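Local coordinates for high-affinity zinc uptake system protein znuA (PDB 3MFQ) that probably serves as the extracellular solute-binding component of an ABC transporter for zinc and related metal ions, and holds a bound zinc ion in this structure, at residues Thr222-Met227 with Val243-Gly248; Asp171-Phe176 with Lys275-Tyr280; Glu122-Leu127 with Glu132-Asn137. All blocks are in the same frame, centred on the assembly; numbering follows the deposited sequence.

Contact 1: residues Thr222-Met227 with Val243-Gly248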
loop_
_atom_site.group_PDB
_atom_site.type_symbol
_atom_site.label_atom_id
_atom_site.label_comp_id
_atom_site.label_asym_id
_atom_site.label_seq_id
_atom_site.Cartn_x
_atom_site.Cartn_y
_atom_site.Cartn_z
ATOM N N THR A 222 9.231 6.807 3.268
ATOM C CA THR A 222 9.537 7.756 4.343
ATOM C C THR A 222 10.999 7.698 4.782
ATOM O O THR A 222 11.707 6.734 4.497
ATOM C CB THR A 222 8.631 7.557 5.581
ATOM O OG1 THR A 222 8.796 6.232 6.098
ATOM C CG2 THR A 222 7.171 7.779 5.221
ATOM N N ASN A 223 11.441 8.740 5.481
ATOM C CA ASN A 223 12.819 8.830 5.953
ATOM C C ASN A 223 13.118 7.849 7.081
ATOM O O ASN A 223 12.586 7.980 8.182
ATOM C CB ASN A 223 13.137 10.253 6.411
ATOM C CG ASN A 223 12.993 11.268 5.299
ATOM O OD1 ASN A 223 13.261 10.972 4.135
ATOM N ND2 ASN A 223 12.567 12.477 5.651
ATOM N N PRO A 224 13.986 6.863 6.806
ATOM C CA PRO A 224 14.364 5.803 7.749
ATOM C C PRO A 224 14.964 6.335 9.049
ATOM O O PRO A 224 15.099 5.581 10.012
ATOM C CB PRO A 224 15.420 5.007 6.972
ATOM C CG PRO A 224 15.114 5.273 5.540
ATOM C CD PRO A 224 14.626 6.685 5.492
ATOM N N GLU A 225 15.316 7.617 9.074
ATOM C CA GLU A 225 15.883 8.230 10.269
ATOM C C GLU A 225 14.939 8.056 11.448
ATOM O O GLU A 225 15.367 7.809 12.574
ATOM C CB GLU A 225 16.144 9.717 10.033
ATOM C CG GLU A 225 17.568 10.150 10.338
ATOM C CD GLU A 225 17.970 9.875 11.775
ATOM O OE1 GLU A 225 18.867 9.031 11.990
ATOM O OE2 GLU A 225 17.391 10.500 12.689
ATOM N N ARG A 226 13.646 8.185 11.173
ATOM C CA ARG A 226 12.624 8.049 12.196
ATOM C C ARG A 226 12.741 6.727 12.942
ATOM O O ARG A 226 12.557 6.676 14.157
ATOM C CB ARG A 226 11.239 8.153 11.567
ATOM C CG ARG A 226 10.108 7.957 12.549
ATOM C CD ARG A 226 8.806 7.737 11.817
ATOM N NE ARG A 226 8.602 8.733 10.773
ATOM C CZ ARG A 226 7.508 8.809 10.024
ATOM N NH1 ARG A 226 6.519 7.947 10.208
ATOM N NH2 ARG A 226 7.401 9.747 9.094
ATOM N N MET A 227 13.041 5.659 12.211
ATOM C CA MET A 227 13.144 4.336 12.816
ATOM C C MET A 227 14.478 4.158 13.530
ATOM O O MET A 227 14.598 3.336 14.435
ATOM C CB MET A 227 12.941 3.236 11.772
ATOM C CG MET A 227 11.585 3.282 11.086
ATOM S SD MET A 227 10.194 3.176 12.230
ATOM C CE MET A 227 10.232 1.442 12.667
ATOM N N VAL A 243 17.203 -2.480 13.372
ATOM C CA VAL A 243 16.494 -1.710 12.354
ATOM C C VAL A 243 16.708 -2.296 10.962
ATOM O O VAL A 243 17.797 -2.194 10.399
ATOM C CB VAL A 243 16.923 -0.228 12.354
ATOM C CG1 VAL A 243 16.241 0.513 11.209
ATOM C CG2 VAL A 243 16.595 0.428 13.679
ATOM N N VAL A 244 15.662 -2.904 10.413
ATOM C CA VAL A 244 15.743 -3.508 9.088
ATOM C C VAL A 244 15.627 -2.444 8.008
ATOM O O VAL A 244 14.526 -2.098 7.579
ATOM C CB VAL A 244 14.635 -4.549 8.868
ATOM C CG1 VAL A 244 14.765 -5.177 7.491
ATOM C CG2 VAL A 244 14.685 -5.614 9.951
ATOM N N THR A 245 16.766 -1.918 7.575
ATOM C CA THR A 245 16.781 -0.889 6.545
ATOM C C THR A 245 17.827 -1.214 5.490
ATOM O O THR A 245 17.546 -1.152 4.296
ATOM C CB THR A 245 17.036 0.508 7.142
ATOM O OG1 THR A 245 17.107 1.478 6.089
ATOM C CG2 THR A 245 18.330 0.524 7.936
ATOM N N GLY A 246 19.025 -1.573 5.944
ATOM C CA GLY A 246 20.119 -1.947 5.065
ATOM C C GLY A 246 20.004 -1.454 3.636
ATOM O O GLY A 246 19.737 -0.278 3.384
ATOM N N GLU A 247 20.210 -2.365 2.692
ATOM C CA GLU A 247 20.140 -2.029 1.278
ATOM C C GLU A 247 19.257 -3.031 0.552
ATOM O O GLU A 247 19.567 -4.220 0.496
ATOM C CB GLU A 247 21.540 -2.008 0.673
ATOM C CG GLU A 247 22.499 -1.087 1.403
ATOM C CD GLU A 247 23.929 -1.263 0.949
ATOM O OE1 GLU A 247 24.139 -1.670 -0.214
ATOM O OE2 GLU A 247 24.845 -0.994 1.754
ATOM N N GLY A 248 18.155 -2.542 -0.007
ATOM C CA GLY A 248 17.160 -3.408 -0.606
ATOM C C GLY A 248 16.297 -4.014 0.479
ATOM O O GLY A 248 15.445 -4.860 0.215
#

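Contact 2: residues Asp171-Phe176 with Lys275-Tyr280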
loop_
_atom_site.group_PDB
_atom_site.type_symbol
_atom_site.label_atom_id
_atom_site.label_comp_id
_atom_site.label_asym_id
_atom_site.label_seq_id
_atom_site.Cartn_x
_atom_site.Cartn_y
_atom_site.Cartn_z
ATOM N N ASP A 171 1.163 3.827 10.239
ATOM C CA ASP A 171 0.090 2.841 10.240
ATOM C C ASP A 171 -0.397 2.540 8.827
ATOM O O ASP A 171 -1.309 3.192 8.327
ATOM C CB ASP A 171 -1.071 3.346 11.094
ATOM C CG ASP A 171 -1.784 2.229 11.822
ATOM O OD1 ASP A 171 -1.594 1.055 11.438
ATOM O OD2 ASP A 171 -2.529 2.528 12.779
ATOM N N ALA A 172 0.208 1.543 8.191
ATOM C CA ALA A 172 -0.113 1.235 6.803
ATOM C C ALA A 172 -0.350 -0.253 6.574
ATOM O O ALA A 172 -0.561 -0.683 5.442
ATOM C CB ALA A 172 0.987 1.742 5.884
ATOM N N PHE A 173 -0.313 -1.035 7.647
ATOM C CA PHE A 173 -0.453 -2.481 7.532
ATOM C C PHE A 173 -1.575 -3.030 8.405
ATOM O O PHE A 173 -1.559 -4.202 8.778
ATOM C CB PHE A 173 0.863 -3.173 7.883
ATOM C CG PHE A 173 2.006 -2.797 6.982
ATOM C CD1 PHE A 173 2.842 -1.743 7.307
ATOM C CD2 PHE A 173 2.246 -3.498 5.811
ATOM C CE1 PHE A 173 3.896 -1.394 6.480
ATOM C CE2 PHE A 173 3.299 -3.154 4.982
ATOM C CZ PHE A 173 4.123 -2.100 5.316
ATOM N N ASN A 174 -2.543 -2.180 8.728
ATOM C CA ASN A 174 -3.699 -2.608 9.508
ATOM C C ASN A 174 -4.485 -3.685 8.784
ATOM O O ASN A 174 -4.948 -4.647 9.394
ATOM C CB ASN A 174 -4.616 -1.425 9.813
ATOM C CG ASN A 174 -4.112 -0.584 10.964
ATOM O OD1 ASN A 174 -3.569 -1.107 11.936
ATOM N ND2 ASN A 174 -4.298 0.726 10.866
ATOM N N TYR A 175 -4.640 -3.513 7.477
ATOM C CA TYR A 175 -5.349 -4.492 6.670
ATOM C C TYR A 175 -4.535 -5.775 6.575
ATOM O O TYR A 175 -5.088 -6.873 6.509
ATOM C CB TYR A 175 -5.639 -3.929 5.280
ATOM C CG TYR A 175 -6.667 -2.818 5.279
ATOM C CD1 TYR A 175 -8.015 -3.093 5.090
ATOM C CD2 TYR A 175 -6.290 -1.495 5.476
ATOM C CE1 TYR A 175 -8.959 -2.081 5.090
ATOM C CE2 TYR A 175 -7.227 -0.477 5.474
ATOM C CZ TYR A 175 -8.560 -0.776 5.281
ATOM O OH TYR A 175 -9.497 0.230 5.282
ATOM N N PHE A 176 -3.215 -5.628 6.577
ATOM C CA PHE A 176 -2.324 -6.774 6.532
ATOM C C PHE A 176 -2.417 -7.564 7.827
ATOM O O PHE A 176 -2.692 -8.763 7.821
ATOM C CB PHE A 176 -0.884 -6.323 6.304
ATOM C CG PHE A 176 0.117 -7.432 6.423
ATOM C CD1 PHE A 176 0.440 -8.211 5.326
ATOM C CD2 PHE A 176 0.726 -7.704 7.633
ATOM C CE1 PHE A 176 1.356 -9.235 5.433
ATOM C CE2 PHE A 176 1.643 -8.727 7.747
ATOM C CZ PHE A 176 1.958 -9.494 6.645
ATOM N N LYS A 275 8.652 -12.046 2.695
ATOM C CA LYS A 275 9.943 -12.687 2.937
ATOM C C LYS A 275 10.770 -11.875 3.927
ATOM O O LYS A 275 11.447 -12.426 4.793
ATOM C CB LYS A 275 10.731 -12.856 1.633
ATOM C CG LYS A 275 10.174 -13.890 0.664
ATOM C CD LYS A 275 11.161 -14.152 -0.471
ATOM C CE LYS A 275 10.581 -15.087 -1.526
ATOM N NZ LYS A 275 11.581 -15.426 -2.580
ATOM N N LEU A 276 10.708 -10.557 3.789
ATOM C CA LEU A 276 11.488 -9.659 4.628
ATOM C C LEU A 276 11.097 -9.813 6.090
ATOM O O LEU A 276 11.951 -9.846 6.975
ATOM C CB LEU A 276 11.286 -8.210 4.178
ATOM C CG LEU A 276 12.214 -7.161 4.789
ATOM C CD1 LEU A 276 13.661 -7.491 4.475
ATOM C CD2 LEU A 276 11.863 -5.776 4.279
ATOM N N MET A 277 9.798 -9.910 6.338
ATOM C CA MET A 277 9.289 -10.030 7.695
ATOM C C MET A 277 9.720 -11.343 8.337
ATOM O O MET A 277 10.154 -11.369 9.488
ATOM C CB MET A 277 7.766 -9.924 7.700
ATOM C CG MET A 277 7.238 -8.640 7.094
ATOM S SD MET A 277 5.441 -8.559 7.114
ATOM C CE MET A 277 5.168 -6.997 6.287
ATOM N N VAL A 278 9.598 -12.434 7.591
ATOM C CA VAL A 278 9.919 -13.746 8.133
ATOM C C VAL A 278 11.390 -13.828 8.511
ATOM O O VAL A 278 11.740 -14.418 9.527
ATOM C CB VAL A 278 9.569 -14.885 7.151
ATOM C CG1 VAL A 278 8.173 -14.680 6.580
ATOM C CG2 VAL A 278 10.594 -14.970 6.036
ATOM N N LYS A 279 12.247 -13.217 7.699
ATOM C CA LYS A 279 13.686 -13.300 7.912
ATOM C C LYS A 279 14.097 -12.697 9.246
ATOM O O LYS A 279 14.966 -13.231 9.935
ATOM C CB LYS A 279 14.448 -12.621 6.775
ATOM C CG LYS A 279 15.953 -12.636 6.966
ATOM C CD LYS A 279 16.684 -12.154 5.727
ATOM C CE LYS A 279 18.194 -12.265 5.901
ATOM N NZ LYS A 279 18.940 -11.929 4.656
ATOM N N TYR A 280 13.466 -11.588 9.615
ATOM C CA TYR A 280 13.853 -10.866 10.820
ATOM C C TYR A 280 12.886 -11.057 11.984
ATOM O O TYR A 280 13.055 -10.451 13.041
ATOM C CB TYR A 280 14.023 -9.379 10.515
ATOM C CG TYR A 280 15.155 -9.093 9.558
ATOM C CD1 TYR A 280 16.415 -8.745 10.028
ATOM C CD2 TYR A 280 14.969 -9.180 8.186
ATOM C CE1 TYR A 280 17.455 -8.487 9.158
ATOM C CE2 TYR A 280 16.003 -8.924 7.306
ATOM C CZ TYR A 280 17.244 -8.578 7.798
ATOM O OH TYR A 280 18.281 -8.322 6.928
#

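Contact 3: residues Glu122-Leu127 with Glu132-Asn137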
loop_
_atom_site.group_PDB
_atom_site.type_symbol
_atom_site.label_atom_id
_atom_site.label_comp_id
_atom_site.label_asym_id
_atom_site.label_seq_id
_atom_site.Cartn_x
_atom_site.Cartn_y
_atom_site.Cartn_z
ATOM N N GLU A 122 -14.029 -1.196 -15.826
ATOM C CA GLU A 122 -13.824 0.137 -16.378
ATOM C C GLU A 122 -12.985 0.095 -17.650
ATOM O O GLU A 122 -13.132 0.942 -18.531
ATOM C CB GLU A 122 -13.168 1.058 -15.350
ATOM C CG GLU A 122 -14.127 1.595 -14.304
ATOM C CD GLU A 122 -15.251 2.410 -14.910
ATOM O OE1 GLU A 122 -16.410 1.947 -14.860
ATOM O OE2 GLU A 122 -14.976 3.509 -15.437
ATOM N N LEU A 123 -12.101 -0.890 -17.740
ATOM C CA LEU A 123 -11.337 -1.092 -18.956
ATOM C C LEU A 123 -12.233 -1.777 -19.985
ATOM O O LEU A 123 -12.246 -1.387 -21.144
ATOM C CB LEU A 123 -10.058 -1.879 -18.673
ATOM C CG LEU A 123 -9.061 -1.129 -17.775
ATOM C CD1 LEU A 123 -7.918 -2.025 -17.313
ATOM C CD2 LEU A 123 -8.518 0.116 -18.465
ATOM N N GLN A 124 -12.988 -2.787 -19.561
ATOM C CA GLN A 124 -14.142 -3.204 -20.332
ATOM C C GLN A 124 -14.983 -1.955 -20.272
ATOM O O GLN A 124 -14.827 -1.178 -19.338
ATOM C CB GLN A 124 -14.878 -4.348 -19.648
ATOM C CG GLN A 124 -14.002 -5.488 -19.203
ATOM C CD GLN A 124 -14.784 -6.523 -18.428
ATOM O OE1 GLN A 124 -15.834 -6.979 -18.874
ATOM N NE2 GLN A 124 -14.280 -6.899 -17.260
ATOM N N LYS A 125 -15.891 -1.779 -21.228
ATOM C CA LYS A 125 -16.669 -0.547 -21.350
ATOM C C LYS A 125 -15.825 0.629 -21.836
ATOM O O LYS A 125 -16.344 1.711 -22.098
ATOM C CB LYS A 125 -17.096 -0.022 -19.976
ATOM C CG LYS A 125 -17.598 1.432 -19.966
ATOM C CD LYS A 125 -17.938 1.912 -18.563
ATOM C CE LYS A 125 -19.093 1.116 -18.008
ATOM N NZ LYS A 125 -19.539 1.663 -16.705
ATOM N N LEU A 126 -14.517 0.415 -21.938
ATOM C CA LEU A 126 -13.621 1.431 -22.488
ATOM C C LEU A 126 -13.147 0.804 -23.797
ATOM O O LEU A 126 -12.935 1.485 -24.807
ATOM C CB LEU A 126 -12.419 1.792 -21.607
ATOM C CG LEU A 126 -11.469 2.872 -22.151
ATOM C CD1 LEU A 126 -12.240 4.139 -22.436
ATOM C CD2 LEU A 126 -10.359 3.139 -21.158
ATOM N N LEU A 127 -12.987 -0.511 -23.761
ATOM C CA LEU A 127 -12.608 -1.274 -24.937
ATOM C C LEU A 127 -13.595 -2.401 -25.191
ATOM O O LEU A 127 -13.309 -3.562 -24.906
ATOM C CB LEU A 127 -11.211 -1.850 -24.758
ATOM C CG LEU A 127 -10.048 -0.870 -24.835
ATOM C CD1 LEU A 127 -8.736 -1.553 -24.484
ATOM C CD2 LEU A 127 -9.970 -0.255 -26.221
ATOM N N GLU A 132 -13.919 -9.154 -23.601
ATOM C CA GLU A 132 -13.760 -10.569 -23.283
ATOM C C GLU A 132 -12.296 -10.904 -23.028
ATOM O O GLU A 132 -11.967 -11.608 -22.075
ATOM C CB GLU A 132 -14.324 -11.444 -24.402
ATOM C CG GLU A 132 -15.846 -11.487 -24.446
ATOM C CD GLU A 132 -16.375 -12.221 -25.664
ATOM O OE1 GLU A 132 -15.646 -12.296 -26.674
ATOM O OE2 GLU A 132 -17.520 -12.714 -25.616
ATOM N N MET A 133 -11.423 -10.389 -23.887
ATOM C CA MET A 133 -9.986 -10.555 -23.719
ATOM C C MET A 133 -9.576 -10.094 -22.330
ATOM O O MET A 133 -8.872 -10.799 -21.607
ATOM C CB MET A 133 -9.239 -9.731 -24.763
ATOM C CG MET A 133 -7.738 -9.938 -24.746
ATOM S SD MET A 133 -6.836 -8.525 -25.411
ATOM C CE MET A 133 -5.229 -9.264 -25.710
ATOM N N ILE A 134 -10.028 -8.901 -21.963
ATOM C CA ILE A 134 -9.735 -8.334 -20.654
ATOM C C ILE A 134 -10.323 -9.161 -19.517
ATOM O O ILE A 134 -9.668 -9.383 -18.501
ATOM C CB ILE A 134 -10.259 -6.900 -20.542
ATOM C CG1 ILE A 134 -9.455 -5.975 -21.457
ATOM C CG2 ILE A 134 -10.176 -6.426 -19.105
ATOM C CD1 ILE A 134 -10.062 -4.602 -21.621
ATOM N N GLN A 135 -11.564 -9.605 -19.687
ATOM C CA GLN A 135 -12.205 -10.455 -18.693
ATOM C C GLN A 135 -11.372 -11.705 -18.478
ATOM O O GLN A 135 -11.192 -12.161 -17.351
ATOM C CB GLN A 135 -13.604 -10.846 -19.153
ATOM C CG GLN A 135 -14.537 -9.672 -19.327
ATOM C CD GLN A 135 -15.821 -10.063 -20.021
ATOM O OE1 GLN A 135 -16.059 -11.242 -20.289
ATOM N NE2 GLN A 135 -16.656 -9.077 -20.319
ATOM N N LYS A 136 -10.868 -12.255 -19.578
ATOM C CA LYS A 136 -10.010 -13.428 -19.531
ATOM C C LYS A 136 -8.736 -13.102 -18.763
ATOM O O LYS A 136 -8.282 -13.887 -17.931
ATOM C CB LYS A 136 -9.670 -13.882 -20.949
ATOM C CG LYS A 136 -9.181 -15.314 -21.051
ATOM C CD LYS A 136 -9.027 -15.719 -22.505
ATOM C CE LYS A 136 -8.620 -17.178 -22.644
ATOM N NZ LYS A 136 -8.423 -17.558 -24.073
ATOM N N ASN A 137 -8.165 -11.938 -19.048
ATOM C CA ASN A 137 -6.994 -11.464 -18.323
ATOM C C ASN A 137 -7.282 -11.264 -16.843
ATOM O O ASN A 137 -6.456 -11.581 -15.992
ATOM C CB ASN A 137 -6.493 -10.156 -18.929
ATOM C CG ASN A 137 -5.869 -10.355 -20.287
ATOM O OD1 ASN A 137 -5.845 -11.467 -20.812
ATOM N ND2 ASN A 137 -5.352 -9.280 -20.866
#

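Contact 1: residues Thr222-Met227 with Val243-Gly248
V243 meets M227 with both of its methyls. CG2 rests on the main chain, 3.6 Å from M227 O, whereas CG1 faces the root of the side chain, 4.3 Å from M227 CB. The valine torsion explains the division of labour: CG1 lies opposite its own backbone N (chi1 176°), which leaves CG2 on the side of that N, where it reaches the M227 carbonyl. Beyond CB the methionine coils back on itself, with its first three torsions all near -60°, and only its CB takes part among side-chain atoms, the sulfur being turned away from V243. The second point of touch is slighter: T245 OG1 comes to 4.0 Å from CB of P224, a plain van der Waals approach of a hydroxyl oxygen to the proline ring. Both pairs are the nearest in the backbone too, with CA atoms 6.9 Å apart for M227 and V243 and 7.2 Å for P224 and T245. Only 126 Å² is buried in all, and the joint consists wholly of packing. The turn leading into the helix is shaped by R226 N bonding to N223 O at 3.2 Å, while the R226 NH1 group is held by the carbonyl of P169 and the T222 hydroxyl by E219. V243 is also flanked by I216, T218 and Q231, and T245 by T218 and K228. The contact closes one corner of a beta-alpha-beta unit in which strand 215-217, helix 225-235 and strand 242-244 follow in order. The two strands run parallel, joined by backbone bonds between V244 and I216; V243 is turned to the connecting helix, while V244 packs against L276 and Y280 of helix 266-281.

Contact 2: residues Asp171-Phe176 with Lys275-Tyr280
M277 reaches F176 on a fully stretched side chain: CG lies anti to the carbonyl carbon, beside the backbone N, and the chain is extended beyond CG (chi2 180°), which carries SD and CE away from the helix axis toward F176. F176 comes from the opposite direction, its CG anti to the backbone N (chi1 172°). These two side chains between them span a gap of 12.1 Å from F176 CA to M277 CA, and the backbones themselves stay apart. The sulfur meets the far end of the ring, with SD 3.6 Å from F176 CZ and 3.9 Å from F176 CE2. Measured from the ring centroid, SD lies at 4.4 Å and 47° off the normal, a slanted Met-aromatic contact. The terminal methyl goes further over the ring: CE stands 4.0 Å above the plane of F176, displaced toward the rim. The same methyl lies obliquely to the neighbouring ring, 4.5 Å from F173 CE2, and is thus shared by two phenylalanines. F173 holds the N-cap position of helix 174-179 and stacks on F107, while F176 meets Y180 and, like V278, touches L156 at the end of helix 131-156. Next to them A172 packs on the zinc ligand H104, and D171 directly follows another ligand, H170; the F173 side chain is about 8 Å from the zinc ion. All three touching residues are buried, and the contact holds no charge and no polar side-chain group. Dispersion and the polarisable sulfur against the aromatic electrons probably supply most of the cohesion, an apolar link between helix 266-281 and the start of a helix that follows a metal-binding loop.

Contact 3: residues Glu122-Leu127 with Glu132-Asn137
Q124 and Q135 provide the one hydrogen bond between 122-127 and 132-137, and I134 supplies the apolar contacts. In the polar pair, Q135 NE2 donates to Q124 OE1 over 2.7 Å with a bent N-H...O angle of 149°. The acceptor is nearly in the amide plane of Q135, but the donor stands well above the carbonyl plane of Q124, 41° out of it; the two side chains, extended beyond CG, cross at about a right angle, and their amide planes are 56° apart. The other end of the Q124 amide is occupied as well: its NE2 bonds to the hydroxyl of S120, one helical turn earlier, consistent with the amide being set this way round, OE1 toward Q135 and NE2 toward S120. The apolar part gathers around I134, the residue with the greatest buried area here. Its CG2 lies alongside the stem of Q124, 3.9 Å from Q124 CG, and the two side chains pass in opposite directions. Its CD1 points into the corner where the first helix ends, 4.0 Å from L123 CB and 4.3 Å from L127 CB. Backbone bonds hold that corner in shape: L123 O accepts both L126 N, at 3.0 Å, and L127 N, at 2.9 Å. L123 reaches on to V20, L23 and A24 of helix 14-24, and L127 to V28 and P7. N137 ND2 is bound to the L23 carbonyl, a second tie to the same region. The whole is a connection of two successive helices through a loop, in which helix 109-123 gives way to helix 131-156, the long helix that in metal-binding proteins of this family runs from one lobe to the other.

Along the chain contact 3 comes first and closes before the other two begin; contact 1 is nested inside the loop closed by contact 2. Contacts 1 and 2 are neighbours, with centres 14 Å apart, and touch where V244 CG2 lies 3.5 Å from Y280 CG, so helix 266-281 packs against strand 242-244. Contact 3 lies on the opposite side of the chain's centre, about 40 Å from contact 1 and 33 Å from contact 2 between centres. Helix 131-156 spans the distance: its first turns lie in contact 3 and it ends at L156 beside F176, consistent with two lobes linked by one long helix, as in relatives of this family, with the zinc site between them.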